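Local structure of DNA topoisomerase 2-associated protein PAT1 (Saccharomyces cerevisiae, 5LMG) at residues R111-L116 and L122-K127; L206-I211 and L281-A286; F271-Y276 and K342-Q347. The protein activates mRNA decapping and represses translation in yeast, its C-terminal domain directly binding the decapping enzyme Dcp2 and the 5'-3' exonuclease Xrn1. The protein carries 2 engineered substitutions. One frame throughout, in Å; residues are numbered along the deposited sequence.

Contact 1: residues R111-L116 and L122-K127; sequences RIFNFL and LKILQK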
loop_
_atom_site.group_PDB
_atom_site.type_symbol
_atom_site.label_atom_id
_atom_site.label_comp_id
_atom_site.label_asym_id
_atom_site.label_seq_id
_atom_site.Cartn_x
_atom_site.Cartn_y
_atom_site.Cartn_z
ATOM N N ARG A 111 -8.043 -15.707 11.247
ATOM C CA ARG A 111 -8.812 -16.809 11.822
ATOM C C ARG A 111 -10.183 -16.940 11.162
ATOM O O ARG A 111 -10.628 -18.062 10.909
ATOM C CB ARG A 111 -8.922 -16.657 13.337
ATOM C CG ARG A 111 -7.572 -16.811 14.030
ATOM C CD ARG A 111 -7.556 -16.099 15.367
ATOM N NE ARG A 111 -8.387 -16.786 16.358
ATOM C CZ ARG A 111 -8.733 -16.270 17.530
ATOM N NH1 ARG A 111 -8.327 -15.055 17.874
ATOM N NH2 ARG A 111 -9.494 -16.961 18.366
ATOM N N ILE A 112 -10.826 -15.793 10.839
ATOM C CA ILE A 112 -12.092 -15.735 10.098
ATOM C C ILE A 112 -11.909 -16.441 8.733
ATOM O O ILE A 112 -12.727 -17.293 8.358
ATOM C CB ILE A 112 -12.581 -14.258 9.932
ATOM C CG1 ILE A 112 -13.122 -13.690 11.266
ATOM C CG2 ILE A 112 -13.634 -14.137 8.802
ATOM C CD1 ILE A 112 -13.485 -12.194 11.226
ATOM N N PHE A 113 -10.804 -16.095 8.019
ATOM C CA PHE A 113 -10.466 -16.625 6.696
ATOM C C PHE A 113 -10.224 -18.127 6.684
ATOM O O PHE A 113 -10.477 -18.758 5.657
ATOM C CB PHE A 113 -9.296 -15.851 6.071
ATOM C CG PHE A 113 -9.775 -14.676 5.244
ATOM C CD1 PHE A 113 -10.530 -13.655 5.820
ATOM C CD2 PHE A 113 -9.500 -14.605 3.882
ATOM C CE1 PHE A 113 -11.001 -12.593 5.049
ATOM C CE2 PHE A 113 -9.962 -13.533 3.115
ATOM C CZ PHE A 113 -10.714 -12.539 3.700
ATOM N N ASN A 114 -9.831 -18.722 7.829
ATOM C CA ASN A 114 -9.669 -20.173 7.926
ATOM C C ASN A 114 -11.002 -20.929 7.759
ATOM O O ASN A 114 -10.979 -22.087 7.348
ATOM C CB ASN A 114 -9.024 -20.563 9.265
ATOM C CG ASN A 114 -7.563 -20.217 9.390
ATOM O OD1 ASN A 114 -6.841 -20.026 8.400
ATOM N ND2 ASN A 114 -7.086 -20.156 10.624
ATOM N N PHE A 115 -12.147 -20.291 8.090
ATOM C CA PHE A 115 -13.465 -20.942 8.046
ATOM C C PHE A 115 -14.397 -20.470 6.915
ATOM O O PHE A 115 -15.569 -20.850 6.901
ATOM C CB PHE A 115 -14.166 -20.819 9.420
ATOM C CG PHE A 115 -13.414 -21.510 10.532
ATOM C CD1 PHE A 115 -13.535 -22.881 10.726
ATOM C CD2 PHE A 115 -12.536 -20.800 11.347
ATOM C CE1 PHE A 115 -12.809 -23.530 11.733
ATOM C CE2 PHE A 115 -11.805 -21.448 12.347
ATOM C CZ PHE A 115 -11.949 -22.808 12.539
ATOM N N LEU A 116 -13.882 -19.691 5.954
ATOM C CA LEU A 116 -14.683 -19.204 4.828
ATOM C C LEU A 116 -14.316 -19.868 3.512
ATOM O O LEU A 116 -13.196 -20.358 3.359
ATOM C CB LEU A 116 -14.540 -17.682 4.666
ATOM C CG LEU A 116 -14.953 -16.782 5.825
ATOM C CD1 LEU A 116 -14.603 -15.360 5.517
ATOM C CD2 LEU A 116 -16.437 -16.912 6.151
ATOM N N LEU A 122 -14.176 -13.396 -1.260
ATOM C CA LEU A 122 -14.284 -12.435 -2.359
ATOM C C LEU A 122 -15.271 -11.318 -1.990
ATOM O O LEU A 122 -14.974 -10.153 -2.240
ATOM C CB LEU A 122 -14.678 -13.153 -3.670
ATOM C CG LEU A 122 -14.396 -12.485 -5.036
ATOM C CD1 LEU A 122 -15.639 -11.895 -5.627
ATOM C CD2 LEU A 122 -13.229 -11.504 -5.019
ATOM N N LYS A 123 -16.395 -11.667 -1.319
ATOM C CA LYS A 123 -17.399 -10.700 -0.840
ATOM C C LYS A 123 -16.811 -9.709 0.183
ATOM O O LYS A 123 -17.181 -8.531 0.178
ATOM C CB LYS A 123 -18.614 -11.415 -0.241
ATOM C CG LYS A 123 -19.653 -11.823 -1.274
ATOM C CD LYS A 123 -20.831 -12.532 -0.606
ATOM C CE LYS A 123 -21.880 -12.989 -1.591
ATOM N NZ LYS A 123 -22.671 -11.850 -2.133
ATOM N N ILE A 124 -15.886 -10.183 1.033
ATOM C CA ILE A 124 -15.180 -9.357 2.023
ATOM C C ILE A 124 -14.290 -8.334 1.296
ATOM O O ILE A 124 -14.380 -7.144 1.597
ATOM C CB ILE A 124 -14.412 -10.211 3.068
ATOM C CG1 ILE A 124 -15.421 -10.867 4.063
ATOM C CG2 ILE A 124 -13.329 -9.376 3.801
ATOM C CD1 ILE A 124 -14.865 -11.820 5.092
ATOM N N LEU A 125 -13.475 -8.800 0.321
ATOM C CA LEU A 125 -12.585 -7.961 -0.490
ATOM C C LEU A 125 -13.406 -6.910 -1.263
ATOM O O LEU A 125 -13.038 -5.732 -1.257
ATOM C CB LEU A 125 -11.753 -8.807 -1.474
ATOM C CG LEU A 125 -10.672 -9.818 -1.008
ATOM C CD1 LEU A 125 -9.363 -9.570 -1.725
ATOM C CD2 LEU A 125 -10.491 -9.900 0.509
ATOM N N GLN A 126 -14.536 -7.334 -1.887
ATOM C CA GLN A 126 -15.467 -6.461 -2.621
ATOM C C GLN A 126 -15.985 -5.354 -1.695
ATOM O O GLN A 126 -15.969 -4.193 -2.089
ATOM C CB GLN A 126 -16.655 -7.254 -3.202
ATOM C CG GLN A 126 -16.307 -8.083 -4.440
ATOM C CD GLN A 126 -17.462 -8.913 -4.960
ATOM O OE1 GLN A 126 -18.204 -9.559 -4.210
ATOM N NE2 GLN A 126 -17.577 -8.998 -6.272
ATOM N N LYS A 127 -16.401 -5.711 -0.455
ATOM C CA LYS A 127 -16.887 -4.763 0.550
ATOM C C LYS A 127 -15.805 -3.723 0.893
ATOM O O LYS A 127 -16.087 -2.525 0.839
ATOM C CB LYS A 127 -17.346 -5.503 1.828
ATOM C CG LYS A 127 -18.138 -4.641 2.816
ATOM C CD LYS A 127 -19.626 -4.639 2.501
ATOM C CE LYS A 127 -20.094 -3.350 1.882
ATOM N NZ LYS A 127 -21.465 -3.491 1.341
#

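Contact 2: residues L206-I211 and L281-A286; sequences LITILI and LASLAA. Engineered in segment 281-286: A286 (natural residue Leu).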
loop_
_atom_site.group_PDB
_atom_site.type_symbol
_atom_site.label_atom_id
_atom_site.label_comp_id
_atom_site.label_asym_id
_atom_site.label_seq_id
_atom_site.Cartn_x
_atom_site.Cartn_y
_atom_site.Cartn_z
ATOM N N LEU A 206 -2.657 -1.061 -1.329
ATOM C CA LEU A 206 -3.776 -1.860 -1.843
ATOM C C LEU A 206 -3.869 -1.751 -3.368
ATOM O O LEU A 206 -4.112 -2.762 -4.024
ATOM C CB LEU A 206 -5.115 -1.476 -1.194
ATOM C CG LEU A 206 -5.385 -2.095 0.179
ATOM C CD1 LEU A 206 -6.510 -1.373 0.899
ATOM C CD2 LEU A 206 -5.721 -3.559 0.053
ATOM N N ILE A 207 -3.631 -0.543 -3.930
ATOM C CA ILE A 207 -3.660 -0.326 -5.382
ATOM C C ILE A 207 -2.505 -1.113 -6.031
ATOM O O ILE A 207 -2.751 -1.838 -6.989
ATOM C CB ILE A 207 -3.701 1.181 -5.782
ATOM C CG1 ILE A 207 -4.994 1.856 -5.269
ATOM C CG2 ILE A 207 -3.581 1.362 -7.317
ATOM C CD1 ILE A 207 -4.929 3.393 -5.121
ATOM N N THR A 208 -1.281 -1.031 -5.449
ATOM C CA THR A 208 -0.086 -1.746 -5.931
ATOM C C THR A 208 -0.331 -3.259 -6.020
ATOM O O THR A 208 0.048 -3.867 -7.027
ATOM C CB THR A 208 1.142 -1.420 -5.083
ATOM O OG1 THR A 208 1.247 -0.013 -4.959
ATOM C CG2 THR A 208 2.449 -2.006 -5.662
ATOM N N ILE A 209 -0.962 -3.849 -4.973
ATOM C CA ILE A 209 -1.329 -5.269 -4.921
ATOM C C ILE A 209 -2.247 -5.626 -6.117
ATOM O O ILE A 209 -1.949 -6.580 -6.815
ATOM C CB ILE A 209 -1.986 -5.640 -3.560
ATOM C CG1 ILE A 209 -0.942 -5.679 -2.427
ATOM C CG2 ILE A 209 -2.760 -6.973 -3.656
ATOM C CD1 ILE A 209 -1.521 -5.403 -1.081
ATOM N N LEU A 210 -3.346 -4.856 -6.343
ATOM C CA LEU A 210 -4.275 -5.088 -7.458
ATOM C C LEU A 210 -3.588 -4.975 -8.817
ATOM O O LEU A 210 -3.781 -5.863 -9.640
ATOM C CB LEU A 210 -5.527 -4.173 -7.418
ATOM C CG LEU A 210 -6.501 -4.303 -6.239
ATOM C CD1 LEU A 210 -7.672 -3.352 -6.425
ATOM C CD2 LEU A 210 -7.039 -5.737 -6.094
ATOM N N ILE A 211 -2.780 -3.905 -9.044
ATOM C CA ILE A 211 -2.051 -3.679 -10.315
ATOM C C ILE A 211 -1.066 -4.822 -10.585
ATOM O O ILE A 211 -1.047 -5.342 -11.707
ATOM C CB ILE A 211 -1.325 -2.302 -10.375
ATOM C CG1 ILE A 211 -2.297 -1.113 -10.356
ATOM C CG2 ILE A 211 -0.367 -2.215 -11.586
ATOM C CD1 ILE A 211 -1.529 0.259 -10.109
ATOM N N LEU A 281 4.969 3.138 -8.171
ATOM C CA LEU A 281 5.353 3.762 -9.445
ATOM C C LEU A 281 5.902 2.735 -10.425
ATOM O O LEU A 281 5.656 2.864 -11.611
ATOM C CB LEU A 281 6.359 4.907 -9.240
ATOM C CG LEU A 281 5.833 6.201 -8.611
ATOM C CD1 LEU A 281 6.983 7.124 -8.231
ATOM C CD2 LEU A 281 4.864 6.943 -9.558
ATOM N N ALA A 282 6.633 1.711 -9.917
ATOM C CA ALA A 282 7.203 0.629 -10.715
ATOM C C ALA A 282 6.066 -0.225 -11.288
ATOM O O ALA A 282 6.083 -0.519 -12.483
ATOM C CB ALA A 282 8.138 -0.226 -9.866
ATOM N N SER A 283 5.045 -0.559 -10.468
ATOM C CA SER A 283 3.912 -1.361 -10.956
ATOM C C SER A 283 3.034 -0.579 -11.938
ATOM O O SER A 283 2.577 -1.157 -12.932
ATOM C CB SER A 283 3.097 -1.944 -9.806
ATOM O OG SER A 283 2.365 -0.930 -9.139
ATOM N N LEU A 284 2.854 0.743 -11.702
ATOM C CA LEU A 284 2.074 1.624 -12.590
ATOM C C LEU A 284 2.770 1.726 -13.956
ATOM O O LEU A 284 2.119 1.503 -14.981
ATOM C CB LEU A 284 1.872 3.019 -11.939
ATOM C CG LEU A 284 0.932 4.028 -12.648
ATOM C CD1 LEU A 284 -0.548 3.597 -12.596
ATOM C CD2 LEU A 284 1.109 5.420 -12.066
ATOM N N ALA A 285 4.102 1.958 -13.963
ATOM C CA ALA A 285 4.914 2.055 -15.181
ATOM C C ALA A 285 4.964 0.751 -16.002
ATOM O O ALA A 285 4.859 0.808 -17.232
ATOM C CB ALA A 285 6.319 2.519 -14.837
ATOM N N ALA A 286 5.129 -0.407 -15.315
ATOM C CA ALA A 286 5.231 -1.760 -15.883
ATOM C C ALA A 286 4.016 -2.183 -16.688
ATOM O O ALA A 286 4.189 -2.865 -17.692
ATOM C CB ALA A 286 5.528 -2.786 -14.789
#

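Contact 3: residues F271-Y276 and K342-Q347; sequences FMDEAY and KEKLYQ. With EDO (1,2-ethanediol), chain H.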
loop_
_atom_site.group_PDB
_atom_site.type_symbol
_atom_site.label_atom_id
_atom_site.label_comp_id
_atom_site.label_asym_id
_atom_site.label_seq_id
_atom_site.Cartn_x
_atom_site.Cartn_y
_atom_site.Cartn_z
ATOM N N PHE A 271 15.666 8.524 8.104
ATOM C CA PHE A 271 15.173 8.794 6.750
ATOM C C PHE A 271 13.766 8.230 6.634
ATOM O O PHE A 271 13.494 7.167 7.186
ATOM C CB PHE A 271 16.083 8.157 5.684
ATOM C CG PHE A 271 17.398 8.868 5.512
ATOM C CD1 PHE A 271 17.488 10.021 4.737
ATOM C CD2 PHE A 271 18.541 8.413 6.156
ATOM C CE1 PHE A 271 18.702 10.703 4.608
ATOM C CE2 PHE A 271 19.755 9.090 6.020
ATOM C CZ PHE A 271 19.826 10.231 5.249
ATOM N N MET A 272 12.865 8.936 5.936
ATOM C CA MET A 272 11.495 8.467 5.739
ATOM C C MET A 272 11.523 7.316 4.728
ATOM O O MET A 272 12.133 7.458 3.669
ATOM C CB MET A 272 10.591 9.615 5.254
ATOM C CG MET A 272 9.121 9.269 5.224
ATOM S SD MET A 272 8.380 9.232 6.874
ATOM C CE MET A 272 6.668 9.181 6.435
ATOM N N ASP A 273 10.931 6.162 5.081
ATOM C CA ASP A 273 10.889 5.008 4.174
ATOM C C ASP A 273 9.839 5.270 3.084
ATOM O O ASP A 273 8.637 5.300 3.370
ATOM C CB ASP A 273 10.601 3.698 4.930
ATOM C CG ASP A 273 10.873 2.416 4.152
ATOM O OD1 ASP A 273 10.959 2.477 2.904
ATOM O OD2 ASP A 273 10.971 1.346 4.791
ATOM N N GLU A 274 10.307 5.492 1.843
ATOM C CA GLU A 274 9.421 5.754 0.710
ATOM C C GLU A 274 9.476 4.646 -0.354
ATOM O O GLU A 274 9.003 4.855 -1.488
ATOM C CB GLU A 274 9.672 7.159 0.122
ATOM C CG GLU A 274 9.218 8.260 1.073
ATOM C CD GLU A 274 9.014 9.659 0.523
ATOM O OE1 GLU A 274 9.716 10.038 -0.440
ATOM O OE2 GLU A 274 8.188 10.401 1.102
ATOM N N ALA A 275 9.993 3.447 0.035
ATOM C CA ALA A 275 10.097 2.256 -0.826
ATOM C C ALA A 275 8.751 1.855 -1.429
ATOM O O ALA A 275 8.699 1.544 -2.619
ATOM C CB ALA A 275 10.705 1.086 -0.068
ATOM N N TYR A 276 7.660 1.924 -0.626
ATOM C CA TYR A 276 6.290 1.617 -1.064
ATOM C C TYR A 276 5.801 2.592 -2.178
ATOM O O TYR A 276 4.937 2.214 -2.966
ATOM C CB TYR A 276 5.313 1.623 0.136
ATOM C CG TYR A 276 4.986 3.002 0.667
ATOM C CD1 TYR A 276 5.896 3.700 1.457
ATOM C CD2 TYR A 276 3.762 3.608 0.387
ATOM C CE1 TYR A 276 5.614 4.982 1.926
ATOM C CE2 TYR A 276 3.466 4.889 0.857
ATOM C CZ TYR A 276 4.392 5.566 1.638
ATOM O OH TYR A 276 4.132 6.825 2.113
ATOM N N LYS A 342 22.274 4.805 1.700
ATOM C CA LYS A 342 22.671 5.168 0.332
ATOM C C LYS A 342 22.211 4.084 -0.663
ATOM O O LYS A 342 21.535 4.398 -1.646
ATOM C CB LYS A 342 24.189 5.393 0.243
ATOM C CG LYS A 342 24.690 5.794 -1.150
ATOM C CD LYS A 342 26.193 5.586 -1.286
ATOM C CE LYS A 342 26.564 4.126 -1.423
ATOM N NZ LYS A 342 28.011 3.944 -1.695
ATOM N N GLU A 343 22.542 2.814 -0.372
ATOM C CA GLU A 343 22.184 1.664 -1.212
ATOM C C GLU A 343 20.678 1.458 -1.288
ATOM O O GLU A 343 20.169 1.067 -2.340
ATOM C CB GLU A 343 22.904 0.392 -0.745
ATOM C CG GLU A 343 24.399 0.425 -1.043
ATOM C CD GLU A 343 25.237 -0.743 -0.555
ATOM O OE1 GLU A 343 24.750 -1.535 0.287
ATOM O OE2 GLU A 343 26.406 -0.843 -0.992
ATOM N N LYS A 344 19.965 1.773 -0.188
ATOM C CA LYS A 344 18.513 1.663 -0.110
ATOM C C LYS A 344 17.870 2.599 -1.151
ATOM O O LYS A 344 17.012 2.142 -1.907
ATOM C CB LYS A 344 18.006 1.973 1.312
ATOM C CG LYS A 344 16.498 1.774 1.452
ATOM C CD LYS A 344 15.991 1.988 2.874
ATOM C CE LYS A 344 14.518 1.664 3.006
ATOM N NZ LYS A 344 13.651 2.590 2.224
ATOM N N LEU A 345 18.303 3.888 -1.189
ATOM C CA LEU A 345 17.814 4.901 -2.134
ATOM C C LEU A 345 18.084 4.488 -3.587
ATOM O O LEU A 345 17.190 4.610 -4.413
ATOM C CB LEU A 345 18.402 6.306 -1.836
ATOM C CG LEU A 345 17.995 6.961 -0.501
ATOM C CD1 LEU A 345 18.779 8.263 -0.250
ATOM C CD2 LEU A 345 16.472 7.198 -0.411
ATOM N N TYR A 346 19.290 3.940 -3.875
ATOM C CA TYR A 346 19.680 3.434 -5.198
ATOM C C TYR A 346 18.709 2.341 -5.663
ATOM O O TYR A 346 18.177 2.425 -6.773
ATOM C CB TYR A 346 21.098 2.823 -5.164
ATOM C CG TYR A 346 22.272 3.780 -5.074
ATOM C CD1 TYR A 346 22.109 5.143 -5.303
ATOM C CD2 TYR A 346 23.553 3.315 -4.795
ATOM C CE1 TYR A 346 23.193 6.018 -5.255
ATOM C CE2 TYR A 346 24.646 4.178 -4.760
ATOM C CZ TYR A 346 24.459 5.533 -4.975
ATOM O OH TYR A 346 25.534 6.388 -4.906
ATOM N N GLN A 347 18.477 1.330 -4.787
ATOM C CA GLN A 347 17.628 0.164 -5.032
ATOM C C GLN A 347 16.155 0.524 -5.217
ATOM O O GLN A 347 15.533 -0.009 -6.138
ATOM C CB GLN A 347 17.798 -0.895 -3.932
ATOM C CG GLN A 347 19.148 -1.610 -3.942
ATOM C CD GLN A 347 19.525 -2.172 -2.584
ATOM O OE1 GLN A 347 18.679 -2.423 -1.711
ATOM N NE2 GLN A 347 20.818 -2.373 -2.373
HETATM C C1 EDO H . 9.849 13.968 -0.545
HETATM O O1 EDO H . 10.240 12.851 -1.331
HETATM C C2 EDO H . 8.305 14.036 -0.490
HETATM O O2 EDO H . 7.755 12.962 0.281
#

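Contact 1: residues R111-L116 and L122-K127
I124 presents two branches to F113 and L116: CG1 stands anti to the carbonyl carbon (chi1 -73°), and an extended second torsion (176°) carries CD1 outward, while CG2, anti to the backbone N, makes a second prong. The F113 side chain comes from the opposite direction, and its ring is met obliquely by I124 CD1, 3.9 Å from F113 CE1. I124 CG2 lies 4.1 Å from F113 CZ. L125 CD2 reaches the edge of the same ring, near its plane, 4.1 Å from F113 CZ. L116 crosses I124 at about a right angle and brings its CD1 to 3.6 Å from I124 CD1.

A long aromatic suits position 113, since the CA atoms of F113 and I124 are 9.8 Å apart, and a branched isoleucine can touch two neighbours at once. No hydrogen bond crosses this hydrophobic contact. Helix 151-174 continues the packing, with I167 on F113 and F171 on L125, while W81 and M80 touch L116. Such a seam, joining helices 103-114 and 118-130 across a short turn, is what is expected of consecutive helices in a mainly helical, repeat-like fold, consistent with the family's place in the TPR clan.

Contact 2: residues L206-I211 and L281-A286
S283 meets T208 and I211 where helix 275-286 lies beside helix 201-216, two helices far apart in sequence that pack side by side in this mostly helical domain. The short segments run in broadly the same direction, 35° apart, with their axes 9.4 Å from each other at closest approach. A small serine suits the near point, where the CA atoms of I211 and S283 come within 6.4 Å.

The apolar part is modest. I211 CD1 faces L284 CD1 at 4.3 Å, a contact between the two buried aliphatic residues of the interface. From the preceding turn of helix 275-286, the side chain of F280 touches I207, T208 and I211, so that the hydrophobic side of the interface extends beyond L284.

The polar groups are satisfied within their own helices, and no hydrogen bond passes between the segments. S283 holds its OG between the backbone N and the carbonyl carbon (chi1 71°), from where it bonds back to F280 O. T208 OG1 likewise turns home to L204 O, which leaves the methyl of the threonine, CG2, as the group offered to the other helix.

The other close approaches are mostly of carbon to oxygen. T208 CG2 touches S283 OG at 3.6 Å, and I211 CG2 lies 3.9 Å from the same hydroxyl oxygen. The tightest approach is made to the main chain: the branch methyl of I211, CG2, lies 3.4 Å from the carbonyl oxygen S283 O.

Contact 3: residues F271-Y276 and K342-Q347
The carboxylate of D273 is approached on one face by the ammonium group of K344, whose NZ lies 2.8 Å from D273 OD1 and 71° out of the carboxylate plane. From the other face comes A275 N, 3.2 Å from D273 OD1, although it lies nearly in line with the C-O bond. Two further flat groups pack within their own segments: the Y276 ring has D273 O at its edge, in the ring plane, and one face of Y346 carries K342 O, offset toward the rim.

K344 suits this crossing because its chain is long enough to reach from helix 329-355 to the loop that leads into helix 275-286. It runs extended from CA to CE and bends only at the last torsion (-65°), which brings NZ to OD1 while the two side chains meet at about a right angle. NZ also pairs with D348 in its own helix, so one cation serves two acids, and it rests 4.0 Å from A275 CB.

The bond from A275 N to D273 OD1 closes an Asx turn just where helix 275-286 begins, with E274 at the N-cap position. Gripped by an ammonium and a backbone N-H, D273 would probably be held in its charged form. A methionine in place of K344 would probably leave D273 and D348 without the positive charge they share and bind helix 329-355 less firmly to the start of helix 275-286.

The carboxylate of E274 points elsewhere, to a 1,2-ethanediol probably left from crystallisation, with E274 OE2 2.7 Å from its O2; the same molecule is hydrogen-bonded to P255 O and E303. F271 packs on L314 of helix 290-322.

Contact 1 is complete before contact 2 begins along the chain, whereas contacts 2 and 3 interleave: 206-211 comes first, then 271-276, 281-286 and 342-347. The last two contacts share helix 275-286, contact 3 at its start and contact 2 at its final turns; their centres are 18 Å apart. Contacts 1 and 2 lie 23 Å apart between centres, with helix 151-174 touching both. The centres of contacts 1 and 3 are 34 Å apart, on opposite sides of the chain's centre. None touches another. Helix 329-355, which supplies 342-347, also packs on A282 and A285. The three thus mark separate joints through a mainly helical domain, the third between a helix and the lead-in to another.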